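PDB 6LZH: GrgF, which acts as a polyketide transferase with an alpha/beta-hydrolase fold, taking part in the biosynthesis of the chain-fused fungal polyketide gregatin A. Local coordinates for residues A34-P39 against E89-A94; N119-A124 against A132-V137; P231-T236 against L281-D286. All coordinates share one frame; numbering follows the deposited sequence.

Interaction 1: A34-P39 against E89-A94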
loop_
_atom_site.group_PDB
_atom_site.type_symbol
_atom_site.label_atom_id
_atom_site.label_comp_id
_atom_site.label_asym_id
_atom_site.label_seq_id
_atom_site.Cartn_x
_atom_site.Cartn_y
_atom_site.Cartn_z
ATOM N N ALA A 34 -22.942 6.620 15.906
ATOM C CA ALA A 34 -23.004 5.706 14.768
ATOM C C ALA A 34 -21.749 4.840 14.718
ATOM O O ALA A 34 -20.709 5.164 15.312
ATOM C CB ALA A 34 -23.167 6.450 13.439
ATOM N N LEU A 35 -21.861 3.741 13.965
ATOM C CA LEU A 35 -20.832 2.709 13.904
ATOM C C LEU A 35 -20.804 2.102 12.509
ATOM O O LEU A 35 -21.849 1.693 11.980
ATOM C CB LEU A 35 -21.096 1.614 14.939
ATOM C CG LEU A 35 -19.977 0.614 15.203
ATOM C CD1 LEU A 35 -18.824 1.295 15.906
ATOM C CD2 LEU A 35 -20.511 -0.542 16.053
ATOM N N ILE A 36 -19.608 2.047 11.926
ATOM C CA ILE A 36 -19.356 1.400 10.643
ATOM C C ILE A 36 -18.625 0.091 10.924
ATOM O O ILE A 36 -17.515 0.102 11.476
ATOM C CB ILE A 36 -18.536 2.299 9.704
ATOM C CG1 ILE A 36 -19.234 3.647 9.499
ATOM C CG2 ILE A 36 -18.284 1.581 8.378
ATOM C CD1 ILE A 36 -18.413 4.633 8.687
ATOM N N MET A 37 -19.237 -1.029 10.534
ATOM C CA MET A 37 -18.768 -2.365 10.900
ATOM C C MET A 37 -18.157 -3.076 9.697
ATOM O O MET A 37 -18.754 -3.102 8.614
ATOM C CB MET A 37 -19.923 -3.193 11.476
ATOM C CG MET A 37 -20.496 -2.568 12.760
ATOM S SD MET A 37 -21.999 -3.391 13.328
ATOM C CE MET A 37 -21.366 -5.001 13.845
ATOM N N SER A 38 -16.977 -3.669 9.894
ATOM C CA SER A 38 -16.220 -4.311 8.827
ATOM C C SER A 38 -16.090 -5.797 9.133
ATOM O O SER A 38 -15.717 -6.165 10.264
ATOM C CB SER A 38 -14.808 -3.693 8.685
ATOM O OG SER A 38 -14.846 -2.353 8.242
ATOM N N PRO A 39 -16.351 -6.675 8.152
ATOM C CA PRO A 39 -16.403 -8.115 8.427
ATOM C C PRO A 39 -15.046 -8.790 8.308
ATOM O O PRO A 39 -14.043 -8.135 7.988
ATOM C CB PRO A 39 -17.385 -8.632 7.362
ATOM C CG PRO A 39 -17.159 -7.705 6.197
ATOM C CD PRO A 39 -16.807 -6.347 6.785
ATOM N N GLU A 89 -9.105 3.002 2.915
ATOM C CA GLU A 89 -9.511 4.203 2.192
ATOM C C GLU A 89 -11.022 4.256 2.047
ATOM O O GLU A 89 -11.637 5.317 2.201
ATOM C CB GLU A 89 -8.855 4.234 0.816
ATOM C CG GLU A 89 -7.433 4.735 0.808
ATOM C CD GLU A 89 -6.903 4.807 -0.609
ATOM O OE1 GLU A 89 -7.320 5.701 -1.380
ATOM O OE2 GLU A 89 -6.107 3.935 -0.957
ATOM N N HIS A 90 -11.635 3.113 1.758
ATOM C CA HIS A 90 -13.075 3.084 1.555
ATOM C C HIS A 90 -13.822 3.394 2.844
ATOM O O HIS A 90 -14.923 3.945 2.800
ATOM C CB HIS A 90 -13.475 1.732 0.977
ATOM C CG HIS A 90 -13.100 1.568 -0.460
ATOM N ND1 HIS A 90 -13.214 0.369 -1.132
ATOM C CD2 HIS A 90 -12.612 2.460 -1.360
ATOM C CE1 HIS A 90 -12.814 0.528 -2.381
ATOM N NE2 HIS A 90 -12.445 1.788 -2.546
ATOM N N LEU A 91 -13.231 3.074 4.001
ATOM C CA LEU A 91 -13.847 3.458 5.271
ATOM C C LEU A 91 -13.845 4.971 5.461
ATOM O O LEU A 91 -14.768 5.517 6.082
ATOM C CB LEU A 91 -13.132 2.788 6.437
ATOM C CG LEU A 91 -13.491 1.328 6.685
ATOM C CD1 LEU A 91 -12.621 0.780 7.812
ATOM C CD2 LEU A 91 -14.982 1.180 7.044
ATOM N N HIS A 92 -12.836 5.671 4.931
ATOM C CA HIS A 92 -12.909 7.135 4.902
ATOM C C HIS A 92 -14.084 7.606 4.040
ATOM O O HIS A 92 -14.764 8.586 4.371
ATOM C CB HIS A 92 -11.618 7.745 4.358
ATOM C CG HIS A 92 -10.361 7.205 4.970
ATOM N ND1 HIS A 92 -10.289 6.771 6.278
ATOM C CD2 HIS A 92 -9.123 7.025 4.444
ATOM C CE1 HIS A 92 -9.058 6.358 6.536
ATOM N NE2 HIS A 92 -8.329 6.508 5.442
ATOM N N ASP A 93 -14.328 6.932 2.920
ATOM C CA ASP A 93 -15.463 7.307 2.081
ATOM C C ASP A 93 -16.776 6.972 2.777
ATOM O O ASP A 93 -17.766 7.709 2.650
ATOM C CB ASP A 93 -15.367 6.602 0.719
ATOM C CG ASP A 93 -14.149 7.044 -0.076
ATOM O OD1 ASP A 93 -13.637 8.147 0.221
ATOM O OD2 ASP A 93 -13.697 6.283 -0.985
ATOM N N ALA A 94 -16.793 5.883 3.540
ATOM C CA ALA A 94 -17.985 5.547 4.313
ATOM C C ALA A 94 -18.266 6.602 5.381
ATOM O O ALA A 94 -19.419 7.009 5.568
ATOM C CB ALA A 94 -17.817 4.160 4.942
#
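Ile-36 and Leu-91 carry the apolar part of this contact between a strand and the helix packed against it. Their side chains slide past each other in opposite directions, and the closest meeting is methyl to methyl, Ile-36 CG2 to Leu-91 CD2 at 3.6 Å. The other branch of Ile-36 serves the next turn of the helix: its end, CD1, lies 3.8 Å from Ala-94 CB and also brushes the carbonyl carbon of Ala-94. The first torsion (chi1 -56°) sets CG2 anti to the backbone N and CG1 beside it, and the extended chi2 carries CD1 on to Ala-94. The small side chain of Ala-94 is consistent with the close backbone approach here, with the CA atoms of Ile-36 and Ala-94 7.7 Å apart.

Strand 32-38 is one of the central parallel strands of the alpha/beta-hydrolase sheet, and helix 84-99 packs on one face of it, the short segments running close to antiparallel (151°). Alternate strand residues therefore divide between the faces: Ile-36 and Ser-38 point to this helix, whereas Met-37 points the other way, onto helix 49-58. Tyr-66 of the adjoining strand touches Ile-36, Leu-91 and Ala-94 alike.

The polar-to-apolar part is Ser-38, whose OG is placed against the leucine fork, 3.7 Å from Leu-91 CD2 and 3.9 Å from Leu-91 CD1. Across this contact CD2 of Leu-91 is shared by the serine oxygen and the Ile-36 methyl. Ser-38 also touches the nucleophile elbow, its side chain about 9 Å from that of the active-site Cys-115.

No hydrogen bond joins the segments; the salt bridges lie on the helix's outer side, where Glu-89 and Asp-93 both pair with Arg-161 of the second subunit.

Interaction 2: N119-A124 against A132-V137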
loop_
_atom_site.group_PDB
_atom_site.type_symbol
_atom_site.label_atom_id
_atom_site.label_comp_id
_atom_site.label_asym_id
_atom_site.label_seq_id
_atom_site.Cartn_x
_atom_site.Cartn_y
_atom_site.Cartn_z
ATOM N N ASN A 119 -8.204 -5.211 11.324
ATOM C CA ASN A 119 -6.986 -4.645 10.759
ATOM C C ASN A 119 -7.311 -3.369 9.986
ATOM O O ASN A 119 -6.728 -2.311 10.232
ATOM C CB ASN A 119 -6.321 -5.692 9.863
ATOM C CG ASN A 119 -5.025 -5.204 9.214
ATOM O OD1 ASN A 119 -5.009 -4.215 8.496
ATOM N ND2 ASN A 119 -3.941 -5.939 9.442
ATOM N N VAL A 120 -8.279 -3.448 9.079
ATOM C CA VAL A 120 -8.660 -2.282 8.271
ATOM C C VAL A 120 -9.217 -1.161 9.153
ATOM O O VAL A 120 -8.987 0.032 8.899
ATOM C CB VAL A 120 -9.665 -2.741 7.196
ATOM C CG1 VAL A 120 -10.350 -1.580 6.531
ATOM C CG2 VAL A 120 -8.960 -3.631 6.167
ATOM N N THR A 121 -9.991 -1.526 10.178
ATOM C CA THR A 121 -10.528 -0.539 11.121
ATOM C C THR A 121 -9.408 0.238 11.816
ATOM O O THR A 121 -9.449 1.473 11.895
ATOM C CB THR A 121 -11.431 -1.249 12.146
ATOM O OG1 THR A 121 -12.659 -1.654 11.517
ATOM C CG2 THR A 121 -11.793 -0.324 13.341
ATOM N N LEU A 122 -8.405 -0.468 12.355
ATOM C CA LEU A 122 -7.296 0.222 13.012
ATOM C C LEU A 122 -6.538 1.123 12.034
ATOM O O LEU A 122 -6.113 2.231 12.391
ATOM C CB LEU A 122 -6.348 -0.803 13.643
ATOM C CG LEU A 122 -6.966 -1.604 14.795
ATOM C CD1 LEU A 122 -6.132 -2.815 15.154
ATOM C CD2 LEU A 122 -7.237 -0.723 16.025
ATOM N N ALA A 123 -6.336 0.657 10.801
ATOM C CA ALA A 123 -5.605 1.475 9.835
ATOM C C ALA A 123 -6.397 2.724 9.478
ATOM O O ALA A 123 -5.832 3.814 9.356
ATOM C CB ALA A 123 -5.302 0.655 8.576
ATOM N N ALA A 124 -7.706 2.581 9.286
ATOM C CA ALA A 124 -8.518 3.756 8.976
ATOM C C ALA A 124 -8.500 4.747 10.135
ATOM O O ALA A 124 -8.418 5.965 9.921
ATOM C CB ALA A 124 -9.948 3.333 8.633
ATOM N N ALA A 132 -14.401 9.034 15.829
ATOM C CA ALA A 132 -14.397 9.346 17.249
ATOM C C ALA A 132 -13.818 8.226 18.102
ATOM O O ALA A 132 -13.314 8.498 19.195
ATOM C CB ALA A 132 -15.816 9.677 17.719
ATOM N N ALA A 133 -13.851 6.985 17.613
ATOM C CA ALA A 133 -13.432 5.820 18.394
ATOM C C ALA A 133 -13.355 4.630 17.452
ATOM O O ALA A 133 -14.017 4.608 16.417
ATOM C CB ALA A 133 -14.405 5.529 19.554
ATOM N N ALA A 134 -12.543 3.637 17.825
ATOM C CA ALA A 134 -12.355 2.459 16.991
ATOM C C ALA A 134 -12.297 1.224 17.875
ATOM O O ALA A 134 -11.661 1.255 18.932
ATOM C CB ALA A 134 -11.069 2.550 16.151
ATOM N N ILE A 135 -12.952 0.140 17.435
ATOM C CA ILE A 135 -12.922 -1.148 18.130
ATOM C C ILE A 135 -12.467 -2.226 17.156
ATOM O O ILE A 135 -13.066 -2.391 16.083
ATOM C CB ILE A 135 -14.300 -1.522 18.709
ATOM C CG1 ILE A 135 -14.783 -0.455 19.708
ATOM C CG2 ILE A 135 -14.226 -2.939 19.339
ATOM C CD1 ILE A 135 -16.293 -0.623 20.092
ATOM N N ALA A 136 -11.428 -2.976 17.538
ATOM C CA ALA A 136 -10.945 -4.107 16.754
ATOM C C ALA A 136 -11.178 -5.393 17.542
ATOM O O ALA A 136 -10.681 -5.539 18.663
ATOM C CB ALA A 136 -9.459 -3.945 16.407
ATOM N N VAL A 137 -11.941 -6.312 16.964
ATOM C CA VAL A 137 -12.239 -7.596 17.586
ATOM C C VAL A 137 -11.457 -8.685 16.871
ATOM O O VAL A 137 -11.633 -8.891 15.662
ATOM C CB VAL A 137 -13.743 -7.902 17.551
ATOM C CG1 VAL A 137 -13.985 -9.251 18.175
ATOM C CG2 VAL A 137 -14.544 -6.790 18.244
#
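Leu-122 lays the flat side of its isopropyl fork over the methyl of Ala-136: all three atoms of the fork lie close to Ala-136 CB, CD1 at 3.7 Å, CG at 3.8 Å and CD2 at 3.9 Å. Being almost equidistant from them, the alanine methyl lies over the face of the fork and meets no single methyl head on. The CB of Leu-122 does not itself face the strand; the side chain swings its end there, with CG anti to the carbonyl carbon (chi1 -66°).

Thr-121, one residue earlier, does face the strand, and its two branches divide. With OG1 beside the backbone N (chi1 -72°), CG2 falls anti to it and does the touching: it comes up to the backbone oxygen Ile-135 O at 3.7 Å and lies 4.1 Å from Ala-134 CB. The other branch, OG1, turns back to its own helix and hydrogen-bonds the carbonyl oxygen of Gly-117, so the hydroxyl is satisfied in a buried place without help from the strand, and its bond would hold the methyl in the position described.

The strand contributes methyls at Ala-134 and Ala-136 and, between them, a carbonyl oxygen, while Ile-135 sets its CB away from the helix. With such small side chains the axes of the short segments come within 7.7 Å, crossing nearly antiparallel at 157°. No hydrogen bond spans the contact.

Helix 116-127 is the connection of a beta-alpha-beta unit, leaving strand 108-114 through the nucleophile elbow that carries the active-site Cys-115 and leading into strand 133-137, against which it folds back here. Thr-121 and Ala-124 also touch Leu-111 of strand 108-114, Val-120 and Ala-124 meet helix 84-99 alongside, and on the other face of the sheet Ile-135 packs against Gln-284, Phe-287 and Leu-288 of helix 277-292.

Interaction 3: P231-T236 against L281-D286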
loop_
_atom_site.group_PDB
_atom_site.type_symbol
_atom_site.label_atom_id
_atom_site.label_comp_id
_atom_site.label_asym_id
_atom_site.label_seq_id
_atom_site.Cartn_x
_atom_site.Cartn_y
_atom_site.Cartn_z
ATOM N N PRO A 231 -9.400 7.370 20.539
ATOM C CA PRO A 231 -9.501 6.223 21.450
ATOM C C PRO A 231 -9.735 4.922 20.694
ATOM O O PRO A 231 -10.565 4.851 19.788
ATOM C CB PRO A 231 -10.705 6.578 22.333
ATOM C CG PRO A 231 -10.871 8.041 22.199
ATOM C CD PRO A 231 -10.420 8.395 20.821
ATOM N N ALA A 232 -9.002 3.880 21.087
ATOM C CA ALA A 232 -9.035 2.600 20.394
ATOM C C ALA A 232 -9.144 1.459 21.394
ATOM O O ALA A 232 -8.503 1.477 22.450
ATOM C CB ALA A 232 -7.781 2.394 19.528
ATOM N N MET A 233 -9.967 0.470 21.064
ATOM C CA MET A 233 -10.151 -0.689 21.918
ATOM C C MET A 233 -9.842 -1.952 21.138
ATOM O O MET A 233 -10.348 -2.139 20.026
ATOM C CB MET A 233 -11.579 -0.754 22.452
ATOM C CG MET A 233 -11.830 -1.997 23.230
ATOM S SD MET A 233 -13.510 -1.941 23.929
ATOM C CE MET A 233 -13.506 -3.474 24.857
ATOM N N MET A 234 -9.042 -2.835 21.722
ATOM C CA MET A 234 -8.852 -4.150 21.141
ATOM C C MET A 234 -9.551 -5.193 21.992
ATOM O O MET A 234 -9.479 -5.151 23.231
ATOM C CB MET A 234 -7.374 -4.518 21.017
ATOM C CG MET A 234 -7.193 -5.754 20.134
ATOM S SD MET A 234 -5.453 -6.117 19.890
ATOM C CE MET A 234 -4.925 -4.749 18.853
ATOM N N VAL A 235 -10.197 -6.141 21.320
ATOM C CA VAL A 235 -10.910 -7.241 21.969
ATOM C C VAL A 235 -10.300 -8.539 21.472
ATOM O O VAL A 235 -10.512 -8.938 20.316
ATOM C CB VAL A 235 -12.415 -7.192 21.697
ATOM C CG1 VAL A 235 -13.110 -8.382 22.361
ATOM C CG2 VAL A 235 -12.972 -5.866 22.197
ATOM N N THR A 236 -9.534 -9.192 22.343
ATOM C CA THR A 236 -8.636 -10.267 21.942
ATOM C C THR A 236 -9.049 -11.551 22.648
ATOM O O THR A 236 -9.005 -11.611 23.888
ATOM C CB THR A 236 -7.183 -9.901 22.283
ATOM O OG1 THR A 236 -6.746 -8.821 21.445
ATOM C CG2 THR A 236 -6.256 -11.085 22.083
ATOM N N LEU A 281 -20.550 -7.203 24.517
ATOM C CA LEU A 281 -21.005 -5.993 23.833
ATOM C C LEU A 281 -21.268 -4.847 24.817
ATOM O O LEU A 281 -21.066 -3.677 24.462
ATOM C CB LEU A 281 -22.242 -6.320 22.988
ATOM C CG LEU A 281 -22.001 -7.311 21.837
ATOM C CD1 LEU A 281 -23.270 -7.539 21.026
ATOM C CD2 LEU A 281 -20.875 -6.829 20.918
ATOM N N ASN A 282 -21.727 -5.149 26.039
ATOM C CA ASN A 282 -21.896 -4.091 27.043
ATOM C C ASN A 282 -20.579 -3.396 27.338
ATOM O O ASN A 282 -20.540 -2.172 27.531
ATOM C CB ASN A 282 -22.469 -4.660 28.331
ATOM C CG ASN A 282 -23.967 -4.643 28.331
ATOM O OD1 ASN A 282 -24.569 -3.732 27.766
ATOM N ND2 ASN A 282 -24.586 -5.657 28.938
ATOM N N ARG A 283 -19.496 -4.169 27.384
ATOM C CA ARG A 283 -18.164 -3.605 27.601
ATOM C C ARG A 283 -17.785 -2.650 26.473
ATOM O O ARG A 283 -17.330 -1.526 26.724
ATOM C CB ARG A 283 -17.154 -4.745 27.740
ATOM C CG ARG A 283 -15.676 -4.334 27.665
ATOM C CD ARG A 283 -15.228 -3.519 28.891
ATOM N NE ARG A 283 -13.793 -3.261 28.831
ATOM C CZ ARG A 283 -12.877 -4.165 29.159
ATOM N NH1 ARG A 283 -13.256 -5.359 29.586
ATOM N NH2 ARG A 283 -11.583 -3.871 29.065
ATOM N N GLN A 284 -17.998 -3.071 25.219
ATOM C CA GLN A 284 -17.707 -2.220 24.068
ATOM C C GLN A 284 -18.626 -1.009 24.035
ATOM O O GLN A 284 -18.200 0.092 23.688
ATOM C CB GLN A 284 -17.848 -3.018 22.769
ATOM C CG GLN A 284 -16.775 -4.093 22.606
ATOM C CD GLN A 284 -17.069 -5.060 21.471
ATOM O OE1 GLN A 284 -17.647 -4.686 20.456
ATOM N NE2 GLN A 284 -16.672 -6.323 21.648
ATOM N N LEU A 285 -19.897 -1.204 24.380
ATOM C CA LEU A 285 -20.818 -0.080 24.484
ATOM C C LEU A 285 -20.354 0.923 25.544
ATOM O O LEU A 285 -20.435 2.142 25.339
ATOM C CB LEU A 285 -22.217 -0.612 24.803
ATOM C CG LEU A 285 -23.246 0.472 25.104
ATOM C CD1 LEU A 285 -23.585 1.179 23.805
ATOM C CD2 LEU A 285 -24.483 -0.165 25.737
ATOM N N ASP A 286 -19.854 0.432 26.676
ATOM C CA ASP A 286 -19.353 1.330 27.714
ATOM C C ASP A 286 -18.137 2.113 27.220
ATOM O O ASP A 286 -18.016 3.318 27.470
ATOM C CB ASP A 286 -18.998 0.524 28.970
ATOM C CG ASP A 286 -18.724 1.412 30.165
ATOM O OD1 ASP A 286 -19.687 2.027 30.663
ATOM O OD2 ASP A 286 -17.546 1.524 30.591
#
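Over one face of the Arg-283 guanidinium lies the terminal methyl of Met-233, whose CE comes 4.0 Å from Arg-283 NE. The other flat group, the amide of Gln-284, is approached at its nitrogen: Val-235 CG2 is 3.8 Å from Gln-284 NE2 and stands well out of the amide plane, with Val-235 CG1 slightly farther from the same atom. Neither approach is a hydrogen bond. The amide is fixed instead from its oxygen, since Gln-284 OE1 accepts a bond from Trp-112 NE1 of strand 108-114.

Met-233 reaches this far because its chain is fully extended, starting with CG anti to the backbone N (chi1 175°). Its tip settles on the aliphatic bases of both polar residues, with Met-233 CE 3.7 Å from Arg-283 CG and 4.0 Å from Gln-284 CG. The sulfur, Met-233 SD, is 4.1 Å from Gln-284 CG. Against the glutamine the methionine runs at about a right angle.

Strand 232-237 belongs to the parallel part of the alpha/beta-hydrolase sheet and leads toward the active-site Asp-240; helix 277-292, near the C terminus, covers one face, its short segment antiparallel to the strand (169°). Helix 49-58 lies beside it, with Phe-56 touching Gln-284.

An alanine in place of Gln-284 takes away the amide, which would probably leave Trp-112 NE1 without its partner and open a gap beside Met-233 SD and the Val-235 methyls.

Arg-283, at the partly exposed border, bends at chi2 (69°) and sends NH1 toward Asp-262 OD2 in a long, weak ion pair. Asp-262 and Ile-263 belong to a sodium site, and a sodium ion is bound about 5 Å from the arginine side chain.

From the N terminus, interaction 1 closes first, bringing strand 32-38 and helix 84-99 together across 49 intervening residues. Interaction 2 then closes a short link of seven residues, and interaction 3 one of 44, joining strand 232-237 to the C-terminal helix. The three loops follow in series; none nests or crosses. Interactions 1 and 2 lie on one face of the same sheet and touch, Leu-91 CD1 reaching Val-120 CG1 at 3.5 Å. Interaction 3 uses the opposite face and meets interaction 2 within the sheet, where neighbouring strands 133-137 and 232-237 probably hydrogen-bond, Met-233 N to Ala-134 O at 2.8 Å. Interactions 1 and 3 do not touch, their centres about 17 Å apart.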